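PDB 6KD0: vibralactone Cyclase from Boreostereum vibrans, which catalyses the cyclization that forms the fused bicyclic beta-lactone of vibralactone, using an alpha/beta hydrolase fold. Local coordinates for residues H15-P20 with S319-Q324; Y95-W100 with K169-A174; D233-S238 with C278-L283. All coordinates share one frame; numbering follows the deposited sequence.

Interaction 1 (H15-P20 with S319-Q324); sequences HPEFAP and SMKLAQ
Leu322 lays its CD2 methyl over the imidazole face of His15, with CD2 3.7 Å from the centroid of the His15 ring and 12° off the ring normal: a CH-pi contact in which the two side chains meet tip to tip. Each has its CG anti to its own backbone N. The His15 ring is also fixed at its edge, because ND1 accepts the N-H of Glu17 in the ring plane, 3.0 Å from Glu17 N to His15 ND1. This capping bond closes the turn that leads into helix 18-24, and it implies that ND1 carries no proton. An alanine at His15 would remove both the methyl's platform and the capping acceptor, and would probably loosen the turn and its seat against helix 321-338.

Beside this pair lies Met320, the N-cap residue of helix 321-338. A bend at chi3 (75°) brings Met320 CE to 3.7 Å from Glu17 O; SD itself lies at the edge of the Phe18 ring, 5.3 Å from SD to the Phe18 centroid, a Met-aromatic contact. Val309 of strand 309-310 touches His15, Phe18 and Leu322 alike, joining both segments to that short strand.

The polar side runs through one water, which donates to Glu17 OE1 at a short 2.4 Å, accepts from Leu322 N at 2.8 Å and takes a weak bond from Lys321 NZ. Glu17 OE1 and Lys321 NZ are 4.0 Å apart, too far for a salt bridge; the carboxylate, water-linked to an N-H of the first turn, would probably offset the positive pole of the helix dipole there.

Interaction 2 (Y95-W100 with K169-A174); sequences YPLLYW and KGFVIA
Leu97 and Phe171 lie side by side and point the same way, Leu97 CD1 pressing to 3.4 Å from Phe171 CE1. On the same face of the sheet Tyr99 and Ile173 repeat the pairing, Tyr99 CD2 lying 3.9 Å from Ile173 CD1, and helix 144-158 covers Tyr99 and Phe171. The other face carries Leu98, Trp100, Val172 and Ala174: the Leu98 and Val172 side chains cross obliquely, CD1 touching CG1, and Ala174 CB sits 3.7 Å from Trp100 CE3, with Phe338 of helix 321-338 packed on Leu98 and Val172.

These are neighbouring parallel strands at the heart of the alpha/beta hydrolase sheet, inclined by only 16°. The chain goes out to strand 128-132, on the other side of strand 97-101, and returns by helix 144-158 to strand 171-176, which runs on into what is probably the nucleophile elbow at Ser177.

Between the two layers of side chains, four backbone hydrogen bonds join the strands, Leu97 and Tyr99 each using both N and O. Three run nearly along the C=O axis. The fourth differs: Leu97 N, 2.9 Å from Gly170 O, stands above the carbonyl plane. Gly170 itself has backbone angles closed to other residues, and a CB there would crowd Pro96 CB. Farther out, Pro96 CG rests 3.5 Å from Lys169 O, and the extended Lys169 chain takes NZ to a hydrogen bond with Thr94 OG1.

Interaction 3 (D233-S238 with C278-L283); sequences DAPLLS and CGWDPL
Pro235 drives its CD over the face of Trp280, 3.5 Å from CD to the centroid of the six-membered ring and 17° off the normal, a CH-pi contact in which the two side chains cross at about a right angle. Ala234 CB touches the five-membered ring, 3.4 Å from Trp280 CD1, while Pro235 takes the six-membered one. Farther along, Pro282 is wedged just as tightly against backbone: its CD lies 3.2 Å from Leu237 O, and its CG meets Leu237 CG.

A type II beta turn from Ala234 to Leu237 makes this possible, with Pro235 at its second position and Leu236 at its third, where phi is positive (73°). Leu236 is thereby carried off to Trp22 and Leu316, whereas Leu237 turns back to the other segment. There Leu237 CD2 lies 3.6 Å from Asp281 OD1 and packs on Leu283 CD1 as well. Asp281 stands on the loop after strand 273-278, the usual place in alpha/beta hydrolases for the triad acid, and is probably that residue here: OD2 is hydrogen-bonded to His311 ND1, and Leu237 also touches His311. Asp281 OD1 accepts from Leu283 N at 3.0 Å, met from 56° above the carboxylate plane, a capping bond at the turn into helix 284-296. Held at both oxygens, the carboxylate has little freedom to rotate.

No direct hydrogen bond joins the segments, and on the looser side a single water donates to Pro235 O at 2.7 Å and to Trp280 O at 2.9 Å, joining two carbonyls that could not bond to each other. Ser238, at the N-cap of helix 239-249, has its CB directed away from 278-283 and uses OG to cap a backbone N of that helix.

Interaction 2 lies in the buried core, two central strands bonded directly through their backbones and packed on both faces. Interaction 3 is a buried loop contact just past the end of strand 273-278, and interaction 1 lies farther out, partly buried, where a loop and a helix start meet; both use CH-pi contacts and a bridging water. Those two touch: Phe18 CE2 of interaction 1 lies 4.2 Å from Pro235 CG of interaction 3, and their centres are 15 Å apart. Interaction 2 lies about 30 Å away, centre to centre, yet helix 321-338, whose first turn serves interaction 1, covers one face of its strands farther along.

Interaction 1 (H15-P20 with S319-Q324)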
loop_
_atom_site.group_PDB
_atom_site.type_symbol
_atom_site.label_atom_id
_atom_site.label_comp_id
_atom_site.label_asym_id
_atom_site.label_seq_id
_atom_site.Cartn_x
_atom_site.Cartn_y
_atom_site.Cartn_z
ATOM N N HIS A 15 -21.507 7.308 -0.370
ATOM C CA HIS A 15 -21.621 7.506 -1.809
ATOM C C HIS A 15 -22.881 6.805 -2.313
ATOM O O HIS A 15 -23.134 5.653 -1.926
ATOM C CB HIS A 15 -20.383 6.939 -2.517
ATOM C CG HIS A 15 -20.253 7.348 -3.954
ATOM N ND1 HIS A 15 -21.070 6.855 -4.953
ATOM C CD2 HIS A 15 -19.382 8.191 -4.561
ATOM C CE1 HIS A 15 -20.721 7.392 -6.109
ATOM N NE2 HIS A 15 -19.694 8.200 -5.901
ATOM N N PRO A 16 -23.683 7.450 -3.173
ATOM C CA PRO A 16 -24.929 6.818 -3.643
ATOM C C PRO A 16 -24.728 5.462 -4.278
ATOM O O PRO A 16 -25.634 4.626 -4.213
ATOM C CB PRO A 16 -25.464 7.827 -4.672
ATOM C CG PRO A 16 -24.873 9.114 -4.278
ATOM C CD PRO A 16 -23.504 8.792 -3.760
ATOM N N GLU A 17 -23.578 5.221 -4.918
ATOM C CA GLU A 17 -23.335 3.915 -5.511
ATOM C C GLU A 17 -22.915 2.897 -4.465
ATOM O O GLU A 17 -23.063 1.689 -4.694
ATOM C CB GLU A 17 -22.281 4.011 -6.616
ATOM C CG GLU A 17 -22.791 4.710 -7.868
ATOM C CD GLU A 17 -21.689 5.122 -8.832
ATOM O OE1 GLU A 17 -20.678 4.387 -8.954
ATOM O OE2 GLU A 17 -21.843 6.189 -9.467
ATOM N N PHE A 18 -22.417 3.351 -3.314
ATOM C CA PHE A 18 -21.945 2.417 -2.304
ATOM C C PHE A 18 -23.030 1.950 -1.337
ATOM O O PHE A 18 -23.002 0.794 -0.904
ATOM C CB PHE A 18 -20.805 3.028 -1.487
ATOM C CG PHE A 18 -20.257 2.086 -0.458
ATOM C CD1 PHE A 18 -19.572 0.945 -0.847
ATOM C CD2 PHE A 18 -20.448 2.323 0.888
ATOM C CE1 PHE A 18 -19.075 0.065 0.093
ATOM C CE2 PHE A 18 -19.955 1.446 1.828
ATOM C CZ PHE A 18 -19.265 0.313 1.422
ATOM N N ALA A 19 -23.963 2.824 -0.956
ATOM C CA ALA A 19 -24.988 2.450 0.022
ATOM C C ALA A 19 -25.732 1.165 -0.339
ATOM O O ALA A 19 -25.849 0.284 0.532
ATOM C CB ALA A 19 -25.965 3.622 0.215
ATOM N N PRO A 20 -26.235 0.968 -1.570
ATOM C CA PRO A 20 -26.940 -0.301 -1.844
ATOM C C PRO A 20 -26.026 -1.514 -1.804
ATOM O O PRO A 20 -26.412 -2.577 -1.280
ATOM C CB PRO A 20 -27.551 -0.093 -3.241
ATOM C CG PRO A 20 -26.952 1.129 -3.806
ATOM C CD PRO A 20 -26.244 1.884 -2.725
ATOM N N SER A 319 -16.308 -5.080 -8.225
ATOM C CA SER A 319 -17.263 -5.042 -9.328
ATOM C C SER A 319 -17.989 -3.702 -9.407
ATOM O O SER A 319 -18.598 -3.403 -10.440
ATOM C CB SER A 319 -18.260 -6.195 -9.208
ATOM O OG SER A 319 -19.049 -6.057 -8.040
ATOM N N MET A 320 -17.924 -2.884 -8.358
ATOM C CA MET A 320 -18.429 -1.520 -8.444
ATOM C C MET A 320 -17.682 -0.772 -9.534
ATOM O O MET A 320 -16.466 -0.922 -9.682
ATOM C CB MET A 320 -18.248 -0.778 -7.116
ATOM C CG MET A 320 -19.222 -1.123 -6.012
ATOM S SD MET A 320 -18.806 -0.206 -4.515
ATOM C CE MET A 320 -19.382 1.441 -4.917
ATOM N N LYS A 321 -18.415 0.031 -10.312
ATOM C CA LYS A 321 -17.757 0.901 -11.284
ATOM C C LYS A 321 -16.791 1.857 -10.591
ATOM O O LYS A 321 -15.696 2.130 -11.103
ATOM C CB LYS A 321 -18.801 1.673 -12.094
ATOM C CG LYS A 321 -19.678 0.780 -12.962
ATOM C CD LYS A 321 -21.053 1.398 -13.220
ATOM C CE LYS A 321 -21.704 2.010 -11.966
ATOM N NZ LYS A 321 -21.926 1.045 -10.857
ATOM N N LEU A 322 -17.164 2.343 -9.405
ATOM C CA LEU A 322 -16.288 3.233 -8.643
ATOM C C LEU A 322 -14.992 2.539 -8.226
ATOM O O LEU A 322 -13.918 3.155 -8.245
ATOM C CB LEU A 322 -17.029 3.752 -7.413
ATOM C CG LEU A 322 -16.459 4.980 -6.714
ATOM C CD1 LEU A 322 -16.332 6.165 -7.677
ATOM C CD2 LEU A 322 -17.330 5.334 -5.536
ATOM N N ALA A 323 -15.082 1.268 -7.819
ATOM C CA ALA A 323 -13.900 0.494 -7.443
ATOM C C ALA A 323 -12.989 0.269 -8.641
ATOM O O ALA A 323 -11.756 0.340 -8.528
ATOM C CB ALA A 323 -14.332 -0.837 -6.827
ATOM N N GLN A 324 -13.577 -0.018 -9.803
ATOM C CA GLN A 324 -12.767 -0.147 -11.003
ATOM C C GLN A 324 -12.069 1.165 -11.310
ATOM O O GLN A 324 -10.910 1.174 -11.741
ATOM C CB GLN A 324 -13.638 -0.602 -12.173
ATOM C CG GLN A 324 -13.949 -2.085 -12.096
ATOM C CD GLN A 324 -15.178 -2.466 -12.888
ATOM O OE1 GLN A 324 -16.238 -2.758 -12.329
ATOM N NE2 GLN A 324 -15.046 -2.455 -14.193
HETATM O O HOH W 1 -19.810 2.179 -8.476
#

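Interaction 2 (Y95-W100 with K169-A174)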
loop_
_atom_site.group_PDB
_atom_site.type_symbol
_atom_site.label_atom_id
_atom_site.label_comp_id
_atom_site.label_asym_id
_atom_site.label_seq_id
_atom_site.Cartn_x
_atom_site.Cartn_y
_atom_site.Cartn_z
ATOM N N TYR A 95 13.062 -3.735 -17.981
ATOM C CA TYR A 95 11.899 -2.902 -17.721
ATOM C C TYR A 95 12.075 -2.137 -16.422
ATOM O O TYR A 95 12.890 -2.522 -15.578
ATOM C CB TYR A 95 10.633 -3.765 -17.636
ATOM C CG TYR A 95 10.424 -4.586 -18.874
ATOM C CD1 TYR A 95 9.762 -4.054 -19.973
ATOM C CD2 TYR A 95 10.923 -5.879 -18.962
ATOM C CE1 TYR A 95 9.575 -4.796 -21.124
ATOM C CE2 TYR A 95 10.734 -6.639 -20.109
ATOM C CZ TYR A 95 10.063 -6.094 -21.181
ATOM O OH TYR A 95 9.890 -6.864 -22.310
ATOM N N PRO A 96 11.316 -1.052 -16.226
ATOM C CA PRO A 96 11.302 -0.406 -14.907
ATOM C C PRO A 96 10.797 -1.366 -13.842
ATOM O O PRO A 96 10.231 -2.428 -14.137
ATOM C CB PRO A 96 10.354 0.785 -15.086
ATOM C CG PRO A 96 10.234 0.980 -16.598
ATOM C CD PRO A 96 10.440 -0.371 -17.201
ATOM N N LEU A 97 11.009 -0.972 -12.581
ATOM C CA LEU A 97 10.847 -1.846 -11.420
ATOM C C LEU A 97 9.757 -1.286 -10.514
ATOM O O LEU A 97 9.866 -0.147 -10.055
ATOM C CB LEU A 97 12.166 -1.934 -10.642
ATOM C CG LEU A 97 12.580 -3.219 -9.923
ATOM C CD1 LEU A 97 13.462 -2.933 -8.704
ATOM C CD2 LEU A 97 11.412 -4.078 -9.561
ATOM N N LEU A 98 8.720 -2.078 -10.253
ATOM C CA LEU A 98 7.667 -1.726 -9.307
ATOM C C LEU A 98 7.726 -2.678 -8.115
ATOM O O LEU A 98 7.625 -3.894 -8.291
ATOM C CB LEU A 98 6.288 -1.812 -9.964
ATOM C CG LEU A 98 5.096 -1.647 -9.015
ATOM C CD1 LEU A 98 4.977 -0.209 -8.510
ATOM C CD2 LEU A 98 3.803 -2.097 -9.692
ATOM N N TYR A 99 7.865 -2.135 -6.910
ATOM C CA TYR A 99 7.950 -2.947 -5.693
ATOM C C TYR A 99 6.678 -2.697 -4.889
ATOM O O TYR A 99 6.454 -1.576 -4.428
ATOM C CB TYR A 99 9.200 -2.581 -4.898
ATOM C CG TYR A 99 9.439 -3.418 -3.672
ATOM C CD1 TYR A 99 10.094 -4.641 -3.783
ATOM C CD2 TYR A 99 9.068 -2.970 -2.408
ATOM C CE1 TYR A 99 10.345 -5.426 -2.685
ATOM C CE2 TYR A 99 9.311 -3.760 -1.284
ATOM C CZ TYR A 99 9.965 -4.985 -1.442
ATOM O OH TYR A 99 10.246 -5.782 -0.360
ATOM N N TRP A 100 5.856 -3.732 -4.728
ATOM C CA TRP A 100 4.497 -3.606 -4.210
ATOM C C TRP A 100 4.394 -4.247 -2.833
ATOM O O TRP A 100 4.841 -5.389 -2.638
ATOM C CB TRP A 100 3.493 -4.247 -5.183
ATOM C CG TRP A 100 2.134 -4.312 -4.598
ATOM C CD1 TRP A 100 1.626 -5.314 -3.806
ATOM C CD2 TRP A 100 1.117 -3.304 -4.672
ATOM N NE1 TRP A 100 0.347 -4.997 -3.413
ATOM C CE2 TRP A 100 0.009 -3.775 -3.936
ATOM C CE3 TRP A 100 1.024 -2.062 -5.314
ATOM C CZ2 TRP A 100 -1.175 -3.044 -3.817
ATOM C CZ3 TRP A 100 -0.155 -1.333 -5.185
ATOM C CH2 TRP A 100 -1.235 -1.831 -4.439
ATOM N N LYS A 169 15.678 2.452 -15.018
ATOM C CA LYS A 169 14.568 2.784 -15.899
ATOM C C LYS A 169 13.340 3.260 -15.135
ATOM O O LYS A 169 12.348 3.648 -15.761
ATOM C CB LYS A 169 14.219 1.569 -16.761
ATOM C CG LYS A 169 15.413 1.092 -17.582
ATOM C CD LYS A 169 14.992 0.190 -18.727
ATOM C CE LYS A 169 16.150 -0.039 -19.698
ATOM N NZ LYS A 169 15.700 -0.871 -20.870
ATOM N N GLY A 170 13.405 3.287 -13.812
ATOM C CA GLY A 170 12.259 3.622 -12.998
ATOM C C GLY A 170 12.208 2.645 -11.854
ATOM O O GLY A 170 12.422 1.448 -12.056
ATOM N N PHE A 171 11.928 3.148 -10.653
ATOM C CA PHE A 171 11.965 2.335 -9.442
ATOM C C PHE A 171 10.911 2.932 -8.507
ATOM O O PHE A 171 11.182 3.883 -7.777
ATOM C CB PHE A 171 13.367 2.332 -8.838
ATOM C CG PHE A 171 13.560 1.349 -7.717
ATOM C CD1 PHE A 171 12.624 0.366 -7.452
ATOM C CD2 PHE A 171 14.703 1.413 -6.924
ATOM C CE1 PHE A 171 12.825 -0.526 -6.403
ATOM C CE2 PHE A 171 14.904 0.530 -5.888
ATOM C CZ PHE A 171 13.964 -0.441 -5.628
ATOM N N VAL A 172 9.701 2.380 -8.571
ATOM C CA VAL A 172 8.543 2.909 -7.859
ATOM C C VAL A 172 8.179 1.954 -6.731
ATOM O O VAL A 172 8.016 0.749 -6.958
ATOM C CB VAL A 172 7.348 3.114 -8.812
ATOM C CG1 VAL A 172 6.092 3.488 -8.021
ATOM C CG2 VAL A 172 7.677 4.190 -9.833
ATOM N N ILE A 173 8.023 2.483 -5.522
ATOM C CA ILE A 173 7.521 1.668 -4.418
ATOM C C ILE A 173 6.067 2.032 -4.181
ATOM O O ILE A 173 5.675 3.206 -4.252
ATOM C CB ILE A 173 8.363 1.835 -3.140
ATOM C CG1 ILE A 173 7.913 0.823 -2.087
ATOM C CG2 ILE A 173 8.262 3.271 -2.596
ATOM C CD1 ILE A 173 8.871 0.685 -0.958
ATOM N N ALA A 174 5.247 1.018 -3.959
ATOM C CA ALA A 174 3.818 1.228 -3.842
ATOM C C ALA A 174 3.316 0.311 -2.745
ATOM O O ALA A 174 3.841 -0.786 -2.572
ATOM C CB ALA A 174 3.104 0.945 -5.175
#

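Interaction 3 (D233-S238 with C278-L283)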
loop_
_atom_site.group_PDB
_atom_site.type_symbol
_atom_site.label_atom_id
_atom_site.label_comp_id
_atom_site.label_asym_id
_atom_site.label_seq_id
_atom_site.Cartn_x
_atom_site.Cartn_y
_atom_site.Cartn_z
ATOM N N ASP A 233 -17.085 4.348 13.410
ATOM C CA ASP A 233 -17.864 3.152 13.098
ATOM C C ASP A 233 -18.010 2.938 11.593
ATOM O O ASP A 233 -19.001 2.359 11.143
ATOM C CB ASP A 233 -19.241 3.206 13.756
ATOM C CG ASP A 233 -19.165 3.258 15.272
ATOM O OD1 ASP A 233 -18.429 2.439 15.850
ATOM O OD2 ASP A 233 -19.849 4.120 15.878
ATOM N N ALA A 234 -17.021 3.364 10.808
ATOM C CA ALA A 234 -17.158 3.303 9.361
ATOM C C ALA A 234 -17.157 1.849 8.888
ATOM O O ALA A 234 -16.560 0.978 9.526
ATOM C CB ALA A 234 -16.032 4.069 8.674
ATOM N N PRO A 235 -17.824 1.562 7.772
ATOM C CA PRO A 235 -17.728 0.224 7.187
ATOM C C PRO A 235 -16.275 -0.190 6.991
ATOM O O PRO A 235 -15.412 0.628 6.650
ATOM C CB PRO A 235 -18.449 0.378 5.843
ATOM C CG PRO A 235 -19.366 1.537 6.031
ATOM C CD PRO A 235 -18.624 2.472 6.932
ATOM N N LEU A 236 -16.014 -1.478 7.230
ATOM C CA LEU A 236 -14.780 -2.185 6.890
ATOM C C LEU A 236 -13.592 -1.803 7.773
ATOM O O LEU A 236 -12.606 -2.529 7.793
ATOM C CB LEU A 236 -14.395 -1.981 5.407
ATOM C CG LEU A 236 -15.423 -2.351 4.332
ATOM C CD1 LEU A 236 -14.825 -2.130 2.959
ATOM C CD2 LEU A 236 -15.899 -3.800 4.483
ATOM N N LEU A 237 -13.649 -0.682 8.497
ATOM C CA LEU A 237 -12.579 -0.352 9.436
ATOM C C LEU A 237 -13.083 0.613 10.499
ATOM O O LEU A 237 -13.368 1.777 10.204
ATOM C CB LEU A 237 -11.367 0.254 8.717
ATOM C CG LEU A 237 -10.201 0.597 9.655
ATOM C CD1 LEU A 237 -9.623 -0.673 10.307
ATOM C CD2 LEU A 237 -9.097 1.375 8.905
ATOM N N SER A 238 -13.190 0.140 11.732
ATOM C CA SER A 238 -13.612 0.956 12.856
ATOM C C SER A 238 -12.381 1.448 13.610
ATOM O O SER A 238 -11.280 0.918 13.441
ATOM C CB SER A 238 -14.530 0.149 13.772
ATOM O OG SER A 238 -13.820 -0.930 14.364
ATOM N N CYS A 278 -9.471 7.293 1.014
ATOM C CA CYS A 278 -10.898 7.007 1.078
ATOM C C CYS A 278 -11.528 7.926 2.115
ATOM O O CYS A 278 -10.975 8.111 3.209
ATOM C CB CYS A 278 -11.159 5.541 1.427
ATOM S SG CYS A 278 -10.655 4.417 0.112
ATOM N N GLY A 279 -12.696 8.478 1.787
ATOM C CA GLY A 279 -13.273 9.508 2.635
ATOM C C GLY A 279 -13.857 8.978 3.930
ATOM O O GLY A 279 -13.804 9.650 4.960
ATOM N N TRP A 280 -14.442 7.785 3.900
ATOM C CA TRP A 280 -15.203 7.268 5.036
ATOM C C TRP A 280 -14.353 6.261 5.805
ATOM O O TRP A 280 -14.585 5.057 5.764
ATOM C CB TRP A 280 -16.497 6.633 4.539
ATOM C CG TRP A 280 -17.536 6.352 5.588
ATOM C CD1 TRP A 280 -17.452 6.580 6.938
ATOM C CD2 TRP A 280 -18.826 5.769 5.360
ATOM N NE1 TRP A 280 -18.619 6.182 7.558
ATOM C CE2 TRP A 280 -19.475 5.679 6.609
ATOM C CE3 TRP A 280 -19.491 5.305 4.221
ATOM C CZ2 TRP A 280 -20.765 5.155 6.745
ATOM C CZ3 TRP A 280 -20.775 4.782 4.361
ATOM C CH2 TRP A 280 -21.391 4.716 5.611
ATOM N N ASP A 281 -13.365 6.785 6.537
ATOM C CA ASP A 281 -12.237 5.974 6.983
ATOM C C ASP A 281 -11.622 6.652 8.201
ATOM O O ASP A 281 -11.245 7.829 8.117
ATOM C CB ASP A 281 -11.234 5.836 5.823
ATOM C CG ASP A 281 -10.038 4.940 6.133
ATOM O OD1 ASP A 281 -9.839 4.507 7.294
ATOM O OD2 ASP A 281 -9.283 4.669 5.178
ATOM N N PRO A 282 -11.543 5.969 9.351
ATOM C CA PRO A 282 -10.906 6.589 10.532
ATOM C C PRO A 282 -9.451 6.965 10.307
ATOM O O PRO A 282 -8.960 7.911 10.941
ATOM C CB PRO A 282 -11.043 5.505 11.614
ATOM C CG PRO A 282 -11.168 4.219 10.840
ATOM C CD PRO A 282 -11.983 4.588 9.627
ATOM N N LEU A 283 -8.745 6.262 9.422
ATOM C CA LEU A 283 -7.348 6.567 9.105
ATOM C C LEU A 283 -7.192 7.704 8.100
ATOM O O LEU A 283 -6.063 7.995 7.687
ATOM C CB LEU A 283 -6.656 5.316 8.539
ATOM C CG LEU A 283 -6.477 4.114 9.454
ATOM C CD1 LEU A 283 -5.655 3.004 8.750
ATOM C CD2 LEU A 283 -5.829 4.510 10.768
HETATM O O HOH W 2 -13.425 2.514 6.489
#